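Local structure of Dot/Icm T4SS effector (Legionella pneumophila, 6VVE) at residues E163-A168 / E199-I204; H179-N184 / P191-A196. The protein is an effector kinase, activated by host inositol hexakisphosphate, that binds ADP and manganese and presumably phosphorylates target molecules during infection. One frame throughout, in Å; residues are numbered along the deposited sequence.

Contact 1 of 2, residues E163-A168 / E199-I204. With ADP (adenosine-5'-diphosphate), chain C.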
# COMPACT_ATOMS: atom_id res chain seq x y z
N GLU A 163 2.59 2.73 14.42
CA GLU A 163 2.22 4.14 14.29
C GLU A 163 2.74 4.71 12.97
O GLU A 163 1.99 5.33 12.21
CB GLU A 163 2.75 4.94 15.48
CG GLU A 163 2.35 4.40 16.84
CD GLU A 163 1.42 5.32 17.61
OE1 GLU A 163 1.30 6.51 17.25
OE2 GLU A 163 0.79 4.85 18.58
N GLU A 164 4.03 4.48 12.68
CA GLU A 164 4.62 5.04 11.47
C GLU A 164 3.97 4.45 10.22
O GLU A 164 3.75 5.16 9.23
CB GLU A 164 6.12 4.79 11.46
CG GLU A 164 6.86 5.49 10.33
CD GLU A 164 8.36 5.24 10.36
OE1 GLU A 164 8.83 4.54 11.28
OE2 GLU A 164 9.06 5.73 9.45
N PHE A 165 3.64 3.16 10.24
CA PHE A 165 2.96 2.57 9.10
C PHE A 165 1.57 3.17 8.91
O PHE A 165 1.16 3.48 7.79
CB PHE A 165 2.84 1.06 9.25
CG PHE A 165 1.94 0.43 8.23
CD1 PHE A 165 2.40 0.11 6.97
CD2 PHE A 165 0.59 0.20 8.52
CE1 PHE A 165 1.56 -0.45 6.02
CE2 PHE A 165 -0.25 -0.35 7.59
CZ PHE A 165 0.23 -0.68 6.33
N VAL A 166 0.83 3.34 10.01
CA VAL A 166 -0.53 3.86 9.93
C VAL A 166 -0.53 5.27 9.33
O VAL A 166 -1.35 5.59 8.46
CB VAL A 166 -1.20 3.84 11.31
CG1 VAL A 166 -2.42 4.74 11.33
CG2 VAL A 166 -1.59 2.42 11.68
N LEU A 167 0.38 6.13 9.80
CA LEU A 167 0.45 7.49 9.26
C LEU A 167 0.85 7.46 7.79
O LEU A 167 0.39 8.29 6.99
CB LEU A 167 1.44 8.32 10.07
CG LEU A 167 1.04 8.60 11.52
CD1 LEU A 167 2.15 9.33 12.24
CD2 LEU A 167 -0.26 9.39 11.58
N ALA A 168 1.72 6.53 7.40
CA ALA A 168 2.04 6.38 5.98
C ALA A 168 0.81 5.94 5.19
O ALA A 168 0.57 6.42 4.07
CB ALA A 168 3.18 5.38 5.80
N GLU A 199 13.27 -2.47 10.99
CA GLU A 199 13.11 -1.03 11.13
C GLU A 199 11.66 -0.58 11.15
O GLU A 199 11.37 0.49 11.70
CB GLU A 199 13.83 -0.32 9.98
CG GLU A 199 15.30 -0.67 9.83
CD GLU A 199 16.17 0.07 10.82
OE1 GLU A 199 17.23 0.58 10.41
OE2 GLU A 199 15.79 0.15 12.01
N MSE A 200 10.74 -1.36 10.59
CA MSE A 200 9.40 -0.87 10.35
C MSE A 200 8.38 -1.97 10.14
O MSE A 200 8.69 -3.16 10.24
CB MSE A 200 9.43 0.03 9.11
CG MSE A 200 9.76 -0.74 7.83
SE MSE A 200 10.05 0.42 6.27
CE MSE A 200 11.71 1.26 6.83
N VAL A 201 7.15 -1.56 9.85
CA VAL A 201 6.08 -2.46 9.41
C VAL A 201 5.78 -2.14 7.95
O VAL A 201 5.62 -0.97 7.59
CB VAL A 201 4.83 -2.31 10.29
CG1 VAL A 201 3.62 -2.90 9.59
CG2 VAL A 201 5.05 -2.98 11.63
N LYS A 202 5.72 -3.18 7.12
CA LYS A 202 5.35 -3.07 5.73
C LYS A 202 4.05 -3.83 5.48
O LYS A 202 3.59 -4.62 6.32
CB LYS A 202 6.46 -3.63 4.83
CG LYS A 202 7.85 -3.06 5.09
CD LYS A 202 8.90 -3.79 4.27
CE LYS A 202 10.30 -3.25 4.53
NZ LYS A 202 10.50 -1.90 3.94
N THR A 203 3.45 -3.59 4.32
CA THR A 203 2.23 -4.28 3.93
C THR A 203 2.43 -4.92 2.56
O THR A 203 3.04 -4.33 1.66
CB THR A 203 1.02 -3.35 3.90
OG1 THR A 203 -0.17 -4.12 3.66
CG2 THR A 203 1.16 -2.29 2.81
N ILE A 204 1.89 -6.13 2.40
CA ILE A 204 2.05 -6.91 1.18
C ILE A 204 0.68 -7.18 0.56
O ILE A 204 -0.32 -6.56 0.95
CB ILE A 204 2.79 -8.23 1.48
CG1 ILE A 204 2.05 -9.02 2.57
CG2 ILE A 204 4.21 -7.94 1.91
CD1 ILE A 204 2.61 -10.42 2.81
PB ADP C . -2.76 -13.27 0.87
O1B ADP C . -3.31 -12.34 1.93
O2B ADP C . -2.36 -14.62 1.40
O3B ADP C . -3.58 -13.32 -0.41
PA ADP C . -0.27 -13.28 -0.50
O1A ADP C . 0.38 -12.17 -1.29
O2A ADP C . -0.90 -14.44 -1.21
O3A ADP C . -1.38 -12.56 0.43
O5' ADP C . 0.85 -13.84 0.50
C5' ADP C . 0.72 -15.10 1.14
C4' ADP C . 1.91 -15.33 2.03
O4' ADP C . 3.14 -15.34 1.28
C3' ADP C . 2.07 -14.25 3.13
O3' ADP C . 1.38 -14.54 4.31
C2' ADP C . 3.60 -14.23 3.35
O2' ADP C . 3.96 -15.11 4.39
C1' ADP C . 4.20 -14.70 2.01
N9 ADP C . 4.69 -13.51 1.29
C8 ADP C . 3.96 -12.76 0.43
N7 ADP C . 4.69 -11.73 -0.05
C5 ADP C . 5.91 -11.81 0.51
C6 ADP C . 7.16 -11.04 0.44
N6 ADP C . 7.24 -9.96 -0.36
N1 ADP C . 8.22 -11.45 1.18
C2 ADP C . 8.15 -12.54 1.98
N3 ADP C . 7.03 -13.29 2.09
C4 ADP C . 5.91 -12.98 1.39
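A single aromatic ring, that of Phe165, makes every close contact of segment 163-168 with strand 201-203, and one of its closest neighbours is polar: CD1 lies 3.5 Å from the backbone O of Val201. That oxygen is not left to the ring, since His127 ND1 also hydrogen-bonds to it. Phenylalanine suits the place because it is long enough to span the 8.2 Å between the helix and strand axes while bringing no polar group of its own into a buried interface. Its CG stands opposite the backbone N (chi1 169°), which carries the ring off the helix and across the strand. The near end of the ring meets Val201, whose CG1 sits 4.0 Å from Phe165 CG, the two side chains crossing at roughly a right angle. The far end reaches Thr203, with CE1 3.6 Å from Thr203 CB, and the methyl CG2 lies in the ring plane at its edge. Threonine suits both demands made here: its CB and CG2 pack against the outer end of the ring, while a chi1 of -173° sends OG1 elsewhere, to hydrogen-bond with the backbone O of Asn193. Between these two inward residues, Lys202 points from the strand away from the helix, and its NZ binds Glu126 O. One residue further on, Ile204 leaves the helix behind and puts CD1 3.6 Å from C8 of ADP, a branched apolar surface against the adenine. Such packing of a long helix against the short hairpin that leads into the nucleotide site is characteristic of the C-terminal lobe of the protein kinase fold.

Contact 2 of 2, residues H179-N184 / P191-A196. With ADP (adenosine-5'-diphosphate), chain C.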
# COMPACT_ATOMS: atom_id res chain seq x y z
N HIS A 179 -5.52 0.16 0.33
CA HIS A 179 -5.12 -1.24 0.18
C HIS A 179 -6.33 -2.09 -0.16
O HIS A 179 -7.38 -1.95 0.48
CB HIS A 179 -4.48 -1.71 1.49
CG HIS A 179 -3.64 -2.95 1.36
ND1 HIS A 179 -4.14 -4.12 0.84
CD2 HIS A 179 -2.36 -3.19 1.69
CE1 HIS A 179 -3.18 -5.03 0.85
NE2 HIS A 179 -2.09 -4.49 1.36
N PRO A 180 -6.23 -2.99 -1.15
CA PRO A 180 -7.42 -3.79 -1.52
C PRO A 180 -7.78 -4.89 -0.53
O PRO A 180 -8.91 -5.40 -0.59
CB PRO A 180 -7.02 -4.40 -2.88
CG PRO A 180 -5.50 -4.46 -2.82
CD PRO A 180 -5.07 -3.25 -2.02
N ASP A 181 -6.88 -5.27 0.38
CA ASP A 181 -7.14 -6.34 1.33
C ASP A 181 -6.30 -6.11 2.59
O ASP A 181 -5.31 -6.79 2.86
CB ASP A 181 -6.86 -7.72 0.73
CG ASP A 181 -7.18 -8.86 1.70
OD1 ASP A 181 -7.93 -8.63 2.68
OD2 ASP A 181 -6.67 -9.99 1.49
N LEU A 182 -6.70 -5.12 3.39
CA LEU A 182 -6.05 -4.87 4.67
C LEU A 182 -7.12 -4.57 5.72
O LEU A 182 -7.11 -5.17 6.80
CB LEU A 182 -5.06 -3.71 4.57
CG LEU A 182 -4.29 -3.38 5.84
CD1 LEU A 182 -3.57 -4.60 6.39
CD2 LEU A 182 -3.29 -2.25 5.58
N ALA A 183 -8.04 -3.67 5.40
CA ALA A 183 -9.15 -3.32 6.28
C ALA A 183 -10.29 -2.82 5.37
O ALA A 183 -10.41 -1.62 5.10
CB ALA A 183 -8.76 -2.26 7.30
N ASN A 184 -11.08 -3.77 4.87
CA ASN A 184 -12.13 -3.42 3.93
C ASN A 184 -13.23 -2.58 4.58
O ASN A 184 -13.86 -1.77 3.90
CB ASN A 184 -12.74 -4.68 3.31
CG ASN A 184 -11.72 -5.50 2.54
OD1 ASN A 184 -10.67 -5.00 2.14
ND2 ASN A 184 -12.03 -6.77 2.31
N PRO A 191 -4.81 -9.00 9.25
CA PRO A 191 -3.48 -8.73 9.82
C PRO A 191 -2.36 -9.45 9.11
O PRO A 191 -1.21 -9.01 9.20
CB PRO A 191 -3.61 -9.21 11.28
CG PRO A 191 -5.09 -9.31 11.53
CD PRO A 191 -5.71 -9.67 10.21
N GLN A 192 -2.64 -10.54 8.40
CA GLN A 192 -1.59 -11.29 7.73
C GLN A 192 -0.89 -10.46 6.66
O GLN A 192 0.21 -10.82 6.23
CB GLN A 192 -2.16 -12.58 7.11
CG GLN A 192 -3.11 -12.37 5.94
CD GLN A 192 -4.56 -12.17 6.38
OE1 GLN A 192 -4.83 -11.76 7.51
NE2 GLN A 192 -5.49 -12.47 5.48
N ASN A 193 -1.51 -9.38 6.20
CA ASN A 193 -0.90 -8.51 5.19
C ASN A 193 -0.08 -7.38 5.81
O ASN A 193 0.34 -6.48 5.08
CB ASN A 193 -1.99 -7.95 4.27
CG ASN A 193 -2.60 -9.02 3.38
OD1 ASN A 193 -1.98 -10.05 3.10
ND2 ASN A 193 -3.82 -8.79 2.93
N LEU A 194 0.13 -7.40 7.11
CA LEU A 194 1.08 -6.53 7.78
C LEU A 194 2.28 -7.37 8.20
O LEU A 194 2.12 -8.40 8.88
CB LEU A 194 0.46 -5.87 9.01
CG LEU A 194 -0.69 -4.89 8.79
CD1 LEU A 194 -1.22 -4.40 10.13
CD2 LEU A 194 -0.25 -3.73 7.92
N ILE A 195 3.47 -6.94 7.79
CA ILE A 195 4.71 -7.65 8.10
C ILE A 195 5.64 -6.68 8.82
O ILE A 195 5.89 -5.56 8.34
CB ILE A 195 5.39 -8.20 6.83
CG1 ILE A 195 4.38 -8.95 5.96
CG2 ILE A 195 6.55 -9.11 7.22
CD1 ILE A 195 3.77 -10.17 6.62
N ALA A 196 6.17 -7.10 9.96
CA ALA A 196 7.12 -6.31 10.73
C ALA A 196 8.54 -6.76 10.39
O ALA A 196 8.86 -7.95 10.47
CB ALA A 196 6.87 -6.46 12.23
PB ADP C . -2.76 -13.27 0.87
O1B ADP C . -3.31 -12.34 1.93
O2B ADP C . -2.36 -14.62 1.40
O3B ADP C . -3.58 -13.32 -0.41
PA ADP C . -0.27 -13.28 -0.50
O1A ADP C . 0.38 -12.17 -1.29
O2A ADP C . -0.90 -14.44 -1.21
O3A ADP C . -1.38 -12.56 0.43
O5' ADP C . 0.85 -13.84 0.50
C5' ADP C . 0.72 -15.10 1.14
C4' ADP C . 1.91 -15.33 2.03
O4' ADP C . 3.14 -15.34 1.28
C3' ADP C . 2.07 -14.25 3.13
O3' ADP C . 1.38 -14.54 4.31
C2' ADP C . 3.60 -14.23 3.35
O2' ADP C . 3.96 -15.11 4.39
C1' ADP C . 4.20 -14.70 2.01
N9 ADP C . 4.69 -13.51 1.29
C8 ADP C . 3.96 -12.76 0.43
N7 ADP C . 4.69 -11.73 -0.05
C5 ADP C . 5.91 -11.81 0.51
C6 ADP C . 7.16 -11.04 0.44
N6 ADP C . 7.24 -9.96 -0.36
N1 ADP C . 8.22 -11.45 1.18
C2 ADP C . 8.15 -12.54 1.98
N3 ADP C . 7.03 -13.29 2.09
C4 ADP C . 5.91 -12.98 1.39
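With chi1 near -70°, Asn193 holds its CG opposite its own carbonyl carbon and swings the amide toward Asp181, whose extended side chain (chi1 -178°) brings the carboxylate up beside it. Carboxylate and amide planes stand 88° apart. The bond joining the segments, however, runs to the backbone: Asn193 ND2 donates to Asp181 O, modelled at a very short 2.5 Å, so the exact length is doubtful; ND2 also makes a weak hydrogen bond to Asp205 OD2. Asparagine fits through this donor end, while its OD1 lies 2.9 Å from O1B of ADP, beside the β-phosphate. The side chain of Asp181 lies about 7 Å from the bound manganese, and its OD1 is hydrogen-bonded by Ser190 OG. His179 ND1 accepts the N-H of Asp181 at 3.0 Å, close to the ring plane, and NE2 bonds to Ile204 O, so the imidazole links 179-184 to the hairpin's end. Apart from these polar groups, Leu182 CD1 packs 3.8 Å from Leu194 CD2, and Phe165 touches both leucines. His-Pro-Asp resembles the His-Arg-Asp motif of the protein kinase catalytic loop, whose aspartate faces the substrate hydroxyl as catalytic base; Asn193 would correspond to the later, metal-binding asparagine beside the phosphates.

Overall arrangement
The centres of the two contacts lie 11 Å apart in the same lobe. Along the chain, helix 159-174 comes first, then the loop at 179-184, then strands 194-196 and 201-203, so both segments of contact 2 fall between those of contact 1. The two strands pair antiparallel, Lys202 N lying 2.7 Å from Ile195 O, a probable hydrogen bond. Hydrophobic packing continues between the contacts too, for Phe165 CE2 is 3.4 Å from Leu194 CD2. One hairpin, packed on the helix in contact 1 and joined to the 179-184 loop in contact 2, thus brings Ile204 to the adenine of ADP and Asn193 to its phosphates.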